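Local coordinates for protein Pab-dependent poly(a)-specific ribonuclease subunit PAN2 (Neurospora crassa, PDB 4CZW) that shortens mRNA poly(A) tails as the catalytic subunit of the PAN2-PAN3 deadenylase, here its probably inactive ubiquitin-protease-like domain joined to its exonuclease domain, at residues S99-N104 / V557-V562; N206-P211 / Q229-G234; Y495-E500 / L517-S522. All blocks are in the same frame, centred on the assembly; numbering follows the deposited sequence.

Interaction 1. Residues S99-N104 / V557-V562; sequences SCHATN and VINIQV
With CG anti to its backbone N (chi1 -161°), Asn559 extends its carboxamide toward residues 99-104, while His101, CG crowded between N and carbonyl carbon (chi1 68°), brings its imidazole to meet it. Ring and amide stack with planes 6° apart, and Asn559 ND2 lies 3.2 Å above the His101 ring plane, displaced toward the rim. Asn559 ND2 donates to His101 O at 2.7 Å, from above the carbonyl plane, and Asn559 OD1 accepts from Asn104 N at 3.0 Å, nearly straight and in plane. The Asn104 side chain runs past that of Asn559 in the opposite direction, its ND2 donating to Ile558 O at 3.0 Å. His101 ND1 hydrogen-bonds with Thr103 OG1 and NE2 weakly with Arg556 O, engaging both ring nitrogens; a water joins His101 N to Gln561 NE2. Asparagine suits position 559, the positive-phi Schellman C-prime residue: after glycine it takes positive phi most readily, and its amide both donates and accepts. Ala102, the N-cap of helix 103-109, has no polar side chain; Asn559 OD1 accepts from a first-turn NH instead. Directional bonds thus dock the protease-like domain on the exonuclease at the end of helix 551-558, which carries Asp554, probably a catalytic-metal ligand.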
ATOM      1  N   SER A  99       3.179  -6.828 -11.748  1.00 38.58           N
ATOM      2  CA  SER A  99       2.504  -5.599 -11.340  1.00 39.97           C
ATOM      3  C   SER A  99       1.388  -5.812 -10.322  1.00 45.81           C
ATOM      4  O   SER A  99       0.746  -6.861 -10.286  1.00 48.79           O
ATOM      5  CB  SER A  99       1.932  -4.883 -12.567  1.00 41.08           C
ATOM      6  OG  SER A  99       0.860  -5.616 -13.135  1.00 45.40           O
ATOM      7  N   CYS A 100       1.175  -4.796  -9.494  1.00 44.25           N
ATOM      8  CA  CYS A 100       0.042  -4.749  -8.580  1.00 28.99           C
ATOM      9  C   CYS A 100      -0.737  -3.464  -8.835  1.00 43.81           C
ATOM     10  O   CYS A 100      -0.385  -2.688  -9.722  1.00 39.71           O
ATOM     11  CB  CYS A 100       0.505  -4.816  -7.122  1.00 33.77           C
ATOM     12  SG  CYS A 100       1.329  -6.356  -6.650  1.00 46.61           S
ATOM     13  N   HIS A 101      -1.795  -3.242  -8.063  1.00 42.87           N
ATOM     14  CA  HIS A 101      -2.530  -1.985  -8.136  1.00 34.45           C
ATOM     15  C   HIS A 101      -3.218  -1.689  -6.808  1.00 45.29           C
ATOM     16  O   HIS A 101      -3.629  -2.604  -6.094  1.00 43.18           O
ATOM     17  CB  HIS A 101      -3.549  -2.010  -9.281  1.00 31.88           C
ATOM     18  CG  HIS A 101      -4.689  -2.956  -9.066  1.00 42.54           C
ATOM     19  ND1 HIS A 101      -5.921  -2.543  -8.607  1.00 43.40           N
ATOM     20  CD2 HIS A 101      -4.786  -4.293  -9.257  1.00 42.46           C
ATOM     21  CE1 HIS A 101      -6.728  -3.585  -8.521  1.00 42.70           C
ATOM     22  NE2 HIS A 101      -6.065  -4.659  -8.909  1.00 44.21           N
ATOM     23  N   ALA A 102      -3.329  -0.407  -6.479  1.00 44.70           N
ATOM     24  CA  ALA A 102      -3.884   0.011  -5.197  1.00 46.52           C
ATOM     25  C   ALA A 102      -5.241   0.686  -5.364  1.00 48.68           C
ATOM     26  O   ALA A 102      -5.467   1.774  -4.837  1.00 56.90           O
ATOM     27  CB  ALA A 102      -2.915   0.942  -4.484  1.00 43.17           C
ATOM     28  N   THR A 103      -6.139   0.030  -6.092  1.00 48.25           N
ATOM     29  CA  THR A 103      -7.462   0.581  -6.371  1.00 46.34           C
ATOM     30  C   THR A 103      -8.280   0.809  -5.102  1.00 45.22           C
ATOM     31  O   THR A 103      -8.803   1.902  -4.884  1.00 47.46           O
ATOM     32  CB  THR A 103      -8.259  -0.337  -7.317  1.00 40.98           C
ATOM     33  OG1 THR A 103      -7.596  -0.414  -8.585  1.00 51.94           O
ATOM     34  CG2 THR A 103      -9.664   0.200  -7.522  1.00 35.95           C
ATOM     35  N   ASN A 104      -8.383  -0.224  -4.271  1.00 42.91           N
ATOM     36  CA  ASN A 104      -9.164  -0.148  -3.038  1.00 49.79           C
ATOM     37  C   ASN A 104      -8.682   0.950  -2.094  1.00 52.82           C
ATOM     38  O   ASN A 104      -9.483   1.590  -1.412  1.00 47.55           O
ATOM     39  CB  ASN A 104      -9.136  -1.491  -2.304  1.00 37.18           C
ATOM     40  CG  ASN A 104      -9.862  -2.588  -3.059  1.00 41.07           C
ATOM     41  OD1 ASN A 104     -10.517  -2.337  -4.069  1.00 44.55           O
ATOM     42  ND2 ASN A 104      -9.759  -3.814  -2.557  1.00 36.32           N
ATOM     43  N   VAL A 557     -10.221  -7.581  -9.463  1.00 42.66           N
ATOM     44  CA  VAL A 557     -11.276  -6.657  -9.063  1.00 45.55           C
ATOM     45  C   VAL A 557     -11.421  -6.637  -7.542  1.00 33.74           C
ATOM     46  O   VAL A 557     -11.734  -5.604  -6.951  1.00 39.37           O
ATOM     47  CB  VAL A 557     -12.618  -7.023  -9.724  1.00 48.80           C
ATOM     48  CG1 VAL A 557     -13.694  -6.014  -9.356  1.00 41.88           C
ATOM     49  CG2 VAL A 557     -12.450  -7.090 -11.233  1.00 37.05           C
ATOM     50  N   ILE A 558     -11.176  -7.783  -6.912  1.00 38.60           N
ATOM     51  CA  ILE A 558     -11.112  -7.862  -5.456  1.00 38.49           C
ATOM     52  C   ILE A 558      -9.925  -7.034  -4.960  1.00 44.18           C
ATOM     53  O   ILE A 558      -9.931  -6.524  -3.836  1.00 45.20           O
ATOM     54  CB  ILE A 558     -10.991  -9.332  -4.972  1.00 41.77           C
ATOM     55  CG1 ILE A 558     -12.272 -10.107  -5.282  1.00 42.23           C
ATOM     56  CG2 ILE A 558     -10.707  -9.410  -3.479  1.00 29.96           C
ATOM     57  CD1 ILE A 558     -12.215 -11.565  -4.880  1.00 35.79           C
ATOM     58  N   ASN A 559      -8.927  -6.884  -5.832  1.00 43.99           N
ATOM     59  CA  ASN A 559      -7.681  -6.176  -5.534  1.00 45.45           C
ATOM     60  C   ASN A 559      -6.898  -6.903  -4.446  1.00 44.56           C
ATOM     61  O   ASN A 559      -6.676  -6.370  -3.359  1.00 41.74           O
ATOM     62  CB  ASN A 559      -7.953  -4.724  -5.125  1.00 40.08           C
ATOM     63  CG  ASN A 559      -6.729  -3.835  -5.252  1.00 39.11           C
ATOM     64  OD1 ASN A 559      -6.811  -2.621  -5.070  1.00 46.00           O
ATOM     65  ND2 ASN A 559      -5.588  -4.433  -5.582  1.00 42.80           N
ATOM     66  N   ILE A 560      -6.481  -8.126  -4.758  1.00 40.60           N
ATOM     67  CA  ILE A 560      -5.731  -8.949  -3.821  1.00 37.31           C
ATOM     68  C   ILE A 560      -4.740  -9.831  -4.581  1.00 43.08           C
ATOM     69  O   ILE A 560      -4.913 -10.085  -5.774  1.00 45.02           O
ATOM     70  CB  ILE A 560      -6.673  -9.824  -2.964  1.00 35.62           C
ATOM     71  CG1 ILE A 560      -5.981 -10.271  -1.673  1.00 41.02           C
ATOM     72  CG2 ILE A 560      -7.184 -11.016  -3.763  1.00 39.83           C
ATOM     73  CD1 ILE A 560      -6.884 -11.037  -0.736  1.00 41.18           C
ATOM     74  N   GLN A 561      -3.694 -10.275  -3.891  1.00 44.14           N
ATOM     75  CA  GLN A 561      -2.698 -11.159  -4.484  1.00 39.47           C
ATOM     76  C   GLN A 561      -2.649 -12.488  -3.740  1.00 46.70           C
ATOM     77  O   GLN A 561      -2.445 -12.522  -2.526  1.00 46.95           O
ATOM     78  CB  GLN A 561      -1.317 -10.498  -4.479  1.00 38.93           C
ATOM     79  CG  GLN A 561      -1.188  -9.304  -5.414  1.00 43.88           C
ATOM     80  CD  GLN A 561      -1.024  -9.709  -6.867  1.00 45.56           C
ATOM     81  OE1 GLN A 561      -0.675 -10.850  -7.171  1.00 48.13           O
ATOM     82  NE2 GLN A 561      -1.276  -8.772  -7.774  1.00 45.10           N
ATOM     83  N   VAL A 562      -2.844 -13.580  -4.471  1.00 41.49           N
ATOM     84  CA  VAL A 562      -2.819 -14.911  -3.877  1.00 35.52           C
ATOM     85  C   VAL A 562      -1.716 -15.758  -4.501  1.00 34.98           C
ATOM     86  O   VAL A 562      -1.653 -15.896  -5.723  1.00 42.04           O
ATOM     87  CB  VAL A 562      -4.173 -15.632  -4.046  1.00 42.46           C
ATOM     88  CG1 VAL A 562      -4.179 -16.938  -3.268  1.00 38.25           C
ATOM     89  CG2 VAL A 562      -5.315 -14.734  -3.593  1.00 36.72           C
TER
HETATM   90  O   HOH W   1      -2.529  -6.016  -6.918  1.00 42.88           O

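Interaction 2. Residues N206-P211 / Q229-G234; sequences NKLCYP and QVLKAG
Residues 206-211 run in extended conformation across one side of helix 227-235, coming nearest at Leu208 and Gly234, whose CA atoms are 4.5 Å apart. With no side chain on Gly234, the chain can lie directly on the helix backbone, Lys207 O standing 3.2 Å from Gly234 CA. A water finishes this end, accepting from Asn206 ND2 and Lys207 N and donating to Gly234 O. Val230 is the central side chain, sending CG1 anti to its backbone N (chi1 173°) against the extended residues 208-210. This methyl meets Leu208 CB at 3.6 Å, the two side chains crossing at about a right angle, and Tyr210 CE1 at 3.7 Å, obliquely to the ring; it also touches Cys209 O. Leu208 CD2 reaches on over Leu231 CA, and Cys209 CB packs against Ala233 CB at 4.0 Å, where small groups fit the close approach. Branched and aliphatic residues fill the inner side, whereas Cys209 and Lys207 lie nearer solvent. Tyr210 keeps its hydroxyl for Trp282 NE1 and Thr271 O. In this protease-like domain helix 227-235 packs on the chain leaving strand 206-207, an edge strand of the mixed sheet, and reaches the sheet itself where Leu231 touches Leu269.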
ATOM      1  N   ASN A 206       8.706  16.729   7.948  1.00 45.92           N
ATOM      2  CA  ASN A 206       9.488  17.960   7.946  1.00 44.55           C
ATOM      3  C   ASN A 206       9.753  18.490   6.541  1.00 49.83           C
ATOM      4  O   ASN A 206       9.685  17.748   5.561  1.00 53.16           O
ATOM      5  CB  ASN A 206      10.813  17.744   8.675  1.00 41.42           C
ATOM      6  CG  ASN A 206      10.636  17.607  10.173  1.00 48.64           C
ATOM      7  OD1 ASN A 206      10.557  16.500  10.704  1.00 56.42           O
ATOM      8  ND2 ASN A 206      10.569  18.739  10.864  1.00 46.48           N
ATOM      9  N   LYS A 207      10.050  19.783   6.454  1.00 47.48           N
ATOM     10  CA  LYS A 207      10.329  20.429   5.177  1.00 48.32           C
ATOM     11  C   LYS A 207      11.748  20.987   5.148  1.00 51.81           C
ATOM     12  O   LYS A 207      12.198  21.599   6.115  1.00 58.46           O
ATOM     13  CB  LYS A 207       9.324  21.549   4.909  1.00 50.37           C
ATOM     14  CG  LYS A 207       7.869  21.113   4.938  1.00 58.87           C
ATOM     15  CD  LYS A 207       6.941  22.292   4.692  1.00 62.00           C
ATOM     16  CE  LYS A 207       5.481  21.876   4.753  1.00 72.13           C
ATOM     17  NZ  LYS A 207       4.568  23.029   4.518  1.00 90.79           N
ATOM     18  N   LEU A 208      12.445  20.776   4.038  1.00 50.69           N
ATOM     19  CA  LEU A 208      13.802  21.289   3.883  1.00 46.00           C
ATOM     20  C   LEU A 208      13.794  22.809   3.759  1.00 52.45           C
ATOM     21  O   LEU A 208      12.804  23.402   3.331  1.00 53.65           O
ATOM     22  CB  LEU A 208      14.481  20.663   2.664  1.00 45.12           C
ATOM     23  CG  LEU A 208      14.712  19.150   2.711  1.00 47.05           C
ATOM     24  CD1 LEU A 208      15.540  18.695   1.518  1.00 47.17           C
ATOM     25  CD2 LEU A 208      15.376  18.744   4.017  1.00 42.99           C
ATOM     26  N   CYS A 209      14.903  23.436   4.139  1.00 53.98           N
ATOM     27  CA  CYS A 209      15.020  24.889   4.089  1.00 49.57           C
ATOM     28  C   CYS A 209      16.355  25.310   3.480  1.00 51.89           C
ATOM     29  O   CYS A 209      17.408  24.798   3.860  1.00 51.95           O
ATOM     30  CB  CYS A 209      14.861  25.486   5.488  1.00 54.14           C
ATOM     31  SG  CYS A 209      14.873  27.292   5.537  1.00 72.43           S
ATOM     32  N   TYR A 210      16.304  26.247   2.539  1.00 50.62           N
ATOM     33  CA  TYR A 210      17.499  26.679   1.820  1.00 57.84           C
ATOM     34  C   TYR A 210      17.862  28.128   2.137  1.00 62.24           C
ATOM     35  O   TYR A 210      16.980  28.959   2.351  1.00 61.13           O
ATOM     36  CB  TYR A 210      17.299  26.505   0.312  1.00 53.14           C
ATOM     37  CG  TYR A 210      16.853  25.116  -0.085  1.00 55.89           C
ATOM     38  CD1 TYR A 210      17.775  24.091  -0.257  1.00 53.11           C
ATOM     39  CD2 TYR A 210      15.509  24.830  -0.287  1.00 57.14           C
ATOM     40  CE1 TYR A 210      17.370  22.820  -0.619  1.00 53.35           C
ATOM     41  CE2 TYR A 210      15.096  23.562  -0.649  1.00 50.50           C
ATOM     42  CZ  TYR A 210      16.030  22.561  -0.813  1.00 54.40           C
ATOM     43  OH  TYR A 210      15.621  21.298  -1.174  1.00 50.49           O
ATOM     44  N   PRO A 211      19.169  28.433   2.167  1.00 71.39           N
ATOM     45  CA  PRO A 211      19.655  29.790   2.439  1.00 73.08           C
ATOM     46  C   PRO A 211      19.487  30.729   1.246  1.00 80.25           C
ATOM     47  O   PRO A 211      18.853  30.357   0.257  1.00 94.13           O
ATOM     48  CB  PRO A 211      21.136  29.571   2.749  1.00 74.47           C
ATOM     49  CG  PRO A 211      21.494  28.360   1.962  1.00 65.82           C
ATOM     50  CD  PRO A 211      20.279  27.476   2.002  1.00 68.55           C
ATOM     51  N   GLN A 229      23.186  20.540   6.352  1.00 49.21           N
ATOM     52  CA  GLN A 229      22.867  21.911   6.733  1.00 44.95           C
ATOM     53  C   GLN A 229      21.430  22.267   6.369  1.00 47.10           C
ATOM     54  O   GLN A 229      20.747  22.972   7.113  1.00 46.46           O
ATOM     55  CB  GLN A 229      23.837  22.887   6.065  1.00 46.52           C
ATOM     56  CG  GLN A 229      25.268  22.782   6.565  1.00 56.54           C
ATOM     57  CD  GLN A 229      26.248  23.538   5.690  1.00 69.00           C
ATOM     58  OE1 GLN A 229      25.925  23.921   4.565  1.00 64.56           O
ATOM     59  NE2 GLN A 229      27.453  23.758   6.203  1.00 77.48           N
ATOM     60  N   VAL A 230      20.977  21.779   5.219  1.00 46.41           N
ATOM     61  CA  VAL A 230      19.615  22.029   4.758  1.00 48.87           C
ATOM     62  C   VAL A 230      18.608  21.306   5.651  1.00 49.53           C
ATOM     63  O   VAL A 230      17.548  21.846   5.975  1.00 44.37           O
ATOM     64  CB  VAL A 230      19.431  21.589   3.289  1.00 48.46           C
ATOM     65  CG1 VAL A 230      17.973  21.683   2.873  1.00 45.06           C
ATOM     66  CG2 VAL A 230      20.303  22.436   2.374  1.00 39.59           C
ATOM     67  N   LEU A 231      18.952  20.087   6.054  1.00 48.58           N
ATOM     68  CA  LEU A 231      18.113  19.310   6.959  1.00 46.61           C
ATOM     69  C   LEU A 231      18.009  19.983   8.325  1.00 49.68           C
ATOM     70  O   LEU A 231      16.922  20.082   8.897  1.00 44.75           O
ATOM     71  CB  LEU A 231      18.662  17.891   7.112  1.00 40.74           C
ATOM     72  CG  LEU A 231      17.962  17.001   8.141  1.00 40.54           C
ATOM     73  CD1 LEU A 231      16.481  16.874   7.824  1.00 43.35           C
ATOM     74  CD2 LEU A 231      18.617  15.633   8.201  1.00 49.56           C
ATOM     75  N   LYS A 232      19.146  20.439   8.841  1.00 47.27           N
ATOM     76  CA  LYS A 232      19.194  21.121  10.129  1.00 44.30           C
ATOM     77  C   LYS A 232      18.359  22.397  10.115  1.00 46.81           C
ATOM     78  O   LYS A 232      17.638  22.692  11.068  1.00 44.35           O
ATOM     79  CB  LYS A 232      20.641  21.446  10.507  1.00 47.44           C
ATOM     80  CG  LYS A 232      20.776  22.363  11.712  1.00 58.54           C
ATOM     81  CD  LYS A 232      22.233  22.650  12.034  1.00 60.23           C
ATOM     82  CE  LYS A 232      22.356  23.636  13.184  1.00 59.15           C
ATOM     83  NZ  LYS A 232      21.650  23.160  14.405  1.00 58.04           N
ATOM     84  N   ALA A 233      18.460  23.148   9.022  1.00 43.36           N
ATOM     85  CA  ALA A 233      17.723  24.398   8.878  1.00 37.84           C
ATOM     86  C   ALA A 233      16.220  24.148   8.797  1.00 47.31           C
ATOM     87  O   ALA A 233      15.420  24.985   9.214  1.00 54.58           O
ATOM     88  CB  ALA A 233      18.202  25.152   7.648  1.00 36.75           C
ATOM     89  N   GLY A 234      15.846  22.992   8.259  1.00 55.28           N
ATOM     90  CA  GLY A 234      14.445  22.639   8.118  1.00 48.18           C
ATOM     91  C   GLY A 234      13.806  22.243   9.434  1.00 52.10           C
ATOM     92  O   GLY A 234      12.695  22.671   9.746  1.00 55.74           O
TER
HETATM   93  O   HOH W   2      10.339  20.954   9.158  1.00 42.24           O

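Interaction 3. Residues Y495-E500 / L517-S522; sequences YIHIKE and LDPINS
Leu517 fills the inner part of this contact and Pro519 the outer. Leu517, CG anti to its carbonyl carbon (chi1 -56°), lays CD2 3.3 Å from Ile496 O; the same methyl lies 4.2 Å from Tyr495 CB and at the edge of the Tyr495 ring, near its plane, the two side chains crossing at about a right angle. Its other methyl, Leu517 CD1, is 4.4 Å from Ile498 CD1, so a forked leucine serves residues either side of His497. Farther out, His497 holds CG anti to its backbone N (chi1 -177°), which places the imidazole against Pro519. Pro519 CG sits 3.6 Å from the His497 ring centroid, 21° off the normal, a CH-pi contact over the face; the rigid proline ring presents this methylene on the rim side, nearest NE2 and CE1. Behind these groups, Asp518 fixes the turn through an Asx motif: OD2 accepts from Asn521 N at 3.0 Å with its anti lone pair, and weakly from Ile520 N. Ser522 OG ties Asp516 O to Arg524 N. Leu526 touches Tyr495, His497, Leu517 and Pro519. Its strand, 525-527, runs parallel to 490-496, Val527 bonding to Tyr495 and His497 through the backbone. Loop 517-522 thus folds over the side of the RNase H-like exonuclease sheet where 490-496 pairs with this edge strand, Tyr495's side chain lying about 7 Å from that of Glu447, probably a catalytic-metal ligand.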
ATOM      1  N   TYR A 495     -22.848  -9.139   0.255  1.00 50.27           N
ATOM      2  CA  TYR A 495     -23.139  -8.129  -0.752  1.00 48.80           C
ATOM      3  C   TYR A 495     -22.483  -6.825  -0.317  1.00 51.07           C
ATOM      4  O   TYR A 495     -22.414  -6.527   0.876  1.00 50.94           O
ATOM      5  CB  TYR A 495     -24.647  -7.955  -0.939  1.00 48.01           C
ATOM      6  CG  TYR A 495     -25.307  -9.077  -1.710  1.00 43.09           C
ATOM      7  CD1 TYR A 495     -25.380 -10.361  -1.184  1.00 45.61           C
ATOM      8  CD2 TYR A 495     -25.866  -8.850  -2.961  1.00 45.26           C
ATOM      9  CE1 TYR A 495     -25.988 -11.387  -1.883  1.00 43.97           C
ATOM     10  CE2 TYR A 495     -26.475  -9.870  -3.668  1.00 46.97           C
ATOM     11  CZ  TYR A 495     -26.533 -11.136  -3.123  1.00 45.96           C
ATOM     12  OH  TYR A 495     -27.138 -12.155  -3.822  1.00 49.78           O
ATOM     13  N   ILE A 496     -21.995  -6.049  -1.279  1.00 47.95           N
ATOM     14  CA  ILE A 496     -21.184  -4.881  -0.958  1.00 48.64           C
ATOM     15  C   ILE A 496     -21.959  -3.573  -1.032  1.00 58.75           C
ATOM     16  O   ILE A 496     -22.514  -3.226  -2.075  1.00 50.52           O
ATOM     17  CB  ILE A 496     -19.968  -4.778  -1.896  1.00 50.80           C
ATOM     18  CG1 ILE A 496     -19.216  -6.110  -1.940  1.00 46.76           C
ATOM     19  CG2 ILE A 496     -19.049  -3.647  -1.457  1.00 39.36           C
ATOM     20  CD1 ILE A 496     -18.788  -6.608  -0.582  1.00 45.24           C
ATOM     21  N   HIS A 497     -21.991  -2.850   0.083  1.00 60.63           N
ATOM     22  CA  HIS A 497     -22.544  -1.504   0.098  1.00 53.43           C
ATOM     23  C   HIS A 497     -21.560  -0.564  -0.584  1.00 54.33           C
ATOM     24  O   HIS A 497     -20.660  -0.017   0.053  1.00 61.29           O
ATOM     25  CB  HIS A 497     -22.833  -1.040   1.528  1.00 59.78           C
ATOM     26  CG  HIS A 497     -23.474   0.310   1.610  1.00 70.26           C
ATOM     27  ND1 HIS A 497     -23.928   0.990   0.499  1.00 67.06           N
ATOM     28  CD2 HIS A 497     -23.738   1.110   2.671  1.00 60.42           C
ATOM     29  CE1 HIS A 497     -24.440   2.148   0.871  1.00 60.10           C
ATOM     30  NE2 HIS A 497     -24.339   2.246   2.185  1.00 67.30           N
ATOM     31  N   ILE A 498     -21.736  -0.387  -1.888  1.00 54.21           N
ATOM     32  CA  ILE A 498     -20.817   0.409  -2.688  1.00 59.45           C
ATOM     33  C   ILE A 498     -21.113   1.900  -2.568  1.00 66.30           C
ATOM     34  O   ILE A 498     -22.221   2.351  -2.860  1.00 69.45           O
ATOM     35  CB  ILE A 498     -20.871  -0.012  -4.166  1.00 59.12           C
ATOM     36  CG1 ILE A 498     -20.532  -1.499  -4.291  1.00 49.82           C
ATOM     37  CG2 ILE A 498     -19.924   0.835  -5.000  1.00 59.25           C
ATOM     38  CD1 ILE A 498     -20.709  -2.053  -5.677  1.00 52.18           C
ATOM     39  N   LYS A 499     -20.111   2.658  -2.136  1.00 72.65           N
ATOM     40  CA  LYS A 499     -20.260   4.094  -1.932  1.00 69.38           C
ATOM     41  C   LYS A 499     -19.918   4.881  -3.194  1.00 69.56           C
ATOM     42  O   LYS A 499     -19.672   6.086  -3.137  1.00 82.01           O
ATOM     43  CB  LYS A 499     -19.381   4.556  -0.767  1.00 70.12           C
ATOM     44  CG  LYS A 499     -19.778   3.962   0.577  1.00 76.40           C
ATOM     45  CD  LYS A 499     -18.613   3.241   1.239  1.00 71.08           C
ATOM     46  CE  LYS A 499     -17.465   4.192   1.537  1.00 72.55           C
ATOM     47  NZ  LYS A 499     -16.338   3.501   2.225  1.00 69.34           N
ATOM     48  N   GLU A 500     -19.906   4.192  -4.330  1.00 67.61           N
ATOM     49  CA  GLU A 500     -19.642   4.831  -5.613  1.00 67.77           C
ATOM     50  C   GLU A 500     -20.929   4.938  -6.426  1.00 68.22           C
ATOM     51  O   GLU A 500     -21.976   4.440  -6.011  1.00 67.72           O
ATOM     52  CB  GLU A 500     -18.586   4.049  -6.398  1.00 68.26           C
ATOM     53  CG  GLU A 500     -17.346   3.693  -5.594  1.00 70.72           C
ATOM     54  CD  GLU A 500     -16.522   4.908  -5.216  1.00 80.65           C
ATOM     55  OE1 GLU A 500     -16.411   5.833  -6.047  1.00 90.66           O
ATOM     56  OE2 GLU A 500     -15.990   4.938  -4.087  1.00 75.30           O
ATOM     57  N   LEU A 517     -28.307  -4.134  -2.975  1.00 61.37           N
ATOM     58  CA  LEU A 517     -27.249  -3.239  -2.522  1.00 61.61           C
ATOM     59  C   LEU A 517     -27.803  -2.029  -1.772  1.00 66.71           C
ATOM     60  O   LEU A 517     -27.044  -1.215  -1.247  1.00 66.62           O
ATOM     61  CB  LEU A 517     -26.401  -2.776  -3.709  1.00 54.76           C
ATOM     62  CG  LEU A 517     -25.770  -3.882  -4.555  1.00 52.12           C
ATOM     63  CD1 LEU A 517     -24.904  -3.290  -5.658  1.00 47.77           C
ATOM     64  CD2 LEU A 517     -24.964  -4.836  -3.685  1.00 50.60           C
ATOM     65  N   ASP A 518     -29.127  -1.915  -1.724  1.00 63.96           N
ATOM     66  CA  ASP A 518     -29.777  -0.820  -1.010  1.00 61.89           C
ATOM     67  C   ASP A 518     -29.886  -1.132   0.480  1.00 61.32           C
ATOM     68  O   ASP A 518     -30.600  -2.053   0.871  1.00 63.19           O
ATOM     69  CB  ASP A 518     -31.164  -0.545  -1.594  1.00 69.47           C
ATOM     70  CG  ASP A 518     -31.863   0.616  -0.914  1.00 72.37           C
ATOM     71  OD1 ASP A 518     -31.680   1.766  -1.364  1.00 86.62           O
ATOM     72  OD2 ASP A 518     -32.596   0.377   0.068  1.00 72.82           O
ATOM     73  N   PRO A 519     -29.184  -0.350   1.315  1.00 62.65           N
ATOM     74  CA  PRO A 519     -29.067  -0.576   2.762  1.00 63.26           C
ATOM     75  C   PRO A 519     -30.407  -0.628   3.494  1.00 68.71           C
ATOM     76  O   PRO A 519     -30.495  -1.229   4.564  1.00 66.12           O
ATOM     77  CB  PRO A 519     -28.248   0.629   3.239  1.00 59.27           C
ATOM     78  CG  PRO A 519     -27.522   1.101   2.030  1.00 55.53           C
ATOM     79  CD  PRO A 519     -28.448   0.851   0.886  1.00 62.90           C
ATOM     80  N   ILE A 520     -31.431  -0.005   2.923  1.00 64.70           N
ATOM     81  CA  ILE A 520     -32.737   0.063   3.566  1.00 67.66           C
ATOM     82  C   ILE A 520     -33.594  -1.167   3.271  1.00 69.17           C
ATOM     83  O   ILE A 520     -34.282  -1.679   4.155  1.00 71.15           O
ATOM     84  CB  ILE A 520     -33.506   1.328   3.128  1.00 74.54           C
ATOM     85  CG1 ILE A 520     -32.671   2.582   3.400  1.00 66.67           C
ATOM     86  CG2 ILE A 520     -34.849   1.418   3.838  1.00 67.78           C
ATOM     87  CD1 ILE A 520     -33.356   3.869   2.994  1.00 62.83           C
ATOM     88  N   ASN A 521     -33.540  -1.648   2.033  1.00 68.98           N
ATOM     89  CA  ASN A 521     -34.452  -2.700   1.589  1.00 70.86           C
ATOM     90  C   ASN A 521     -33.792  -4.048   1.300  1.00 69.92           C
ATOM     91  O   ASN A 521     -34.477  -5.008   0.945  1.00 72.57           O
ATOM     92  CB  ASN A 521     -35.203  -2.232   0.340  1.00 76.30           C
ATOM     93  CG  ASN A 521     -36.084  -1.028   0.608  1.00 75.46           C
ATOM     94  OD1 ASN A 521     -36.786  -0.971   1.617  1.00 76.40           O
ATOM     95  ND2 ASN A 521     -36.047  -0.055  -0.295  1.00 63.33           N
ATOM     96  N   SER A 522     -32.474  -4.126   1.450  1.00 70.76           N
ATOM     97  CA  SER A 522     -31.754  -5.361   1.150  1.00 62.39           C
ATOM     98  C   SER A 522     -32.102  -6.479   2.125  1.00 69.35           C
ATOM     99  O   SER A 522     -32.266  -6.247   3.322  1.00 67.97           O
ATOM    100  CB  SER A 522     -30.242  -5.123   1.162  1.00 66.00           C
ATOM    101  OG  SER A 522     -29.537  -6.316   0.863  1.00 65.88           O
TER

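Interaction 1 joins the protease-like and exonuclease domains, interaction 2 stays within the former and interaction 3 within the latter. The first lies nearest the middle of the chain, its centre about 10 Å from the chain's centre; the others, about 29 and 26 Å out, lie on opposite sides of it and mix buried residues with exposed ones. Interactions 1 and 3 both border strand 471-481 and helix 529-541. The domain junction uses amide hydrogen bonds and a stacked ring, while the other two have no direct hydrogen bond across and rely on aliphatic contacts, joined by a CH-pi contact in interaction 3; waters bridge interactions 1 and 2. Interactions 2 and 3 close short loops nested inside that of interaction 1.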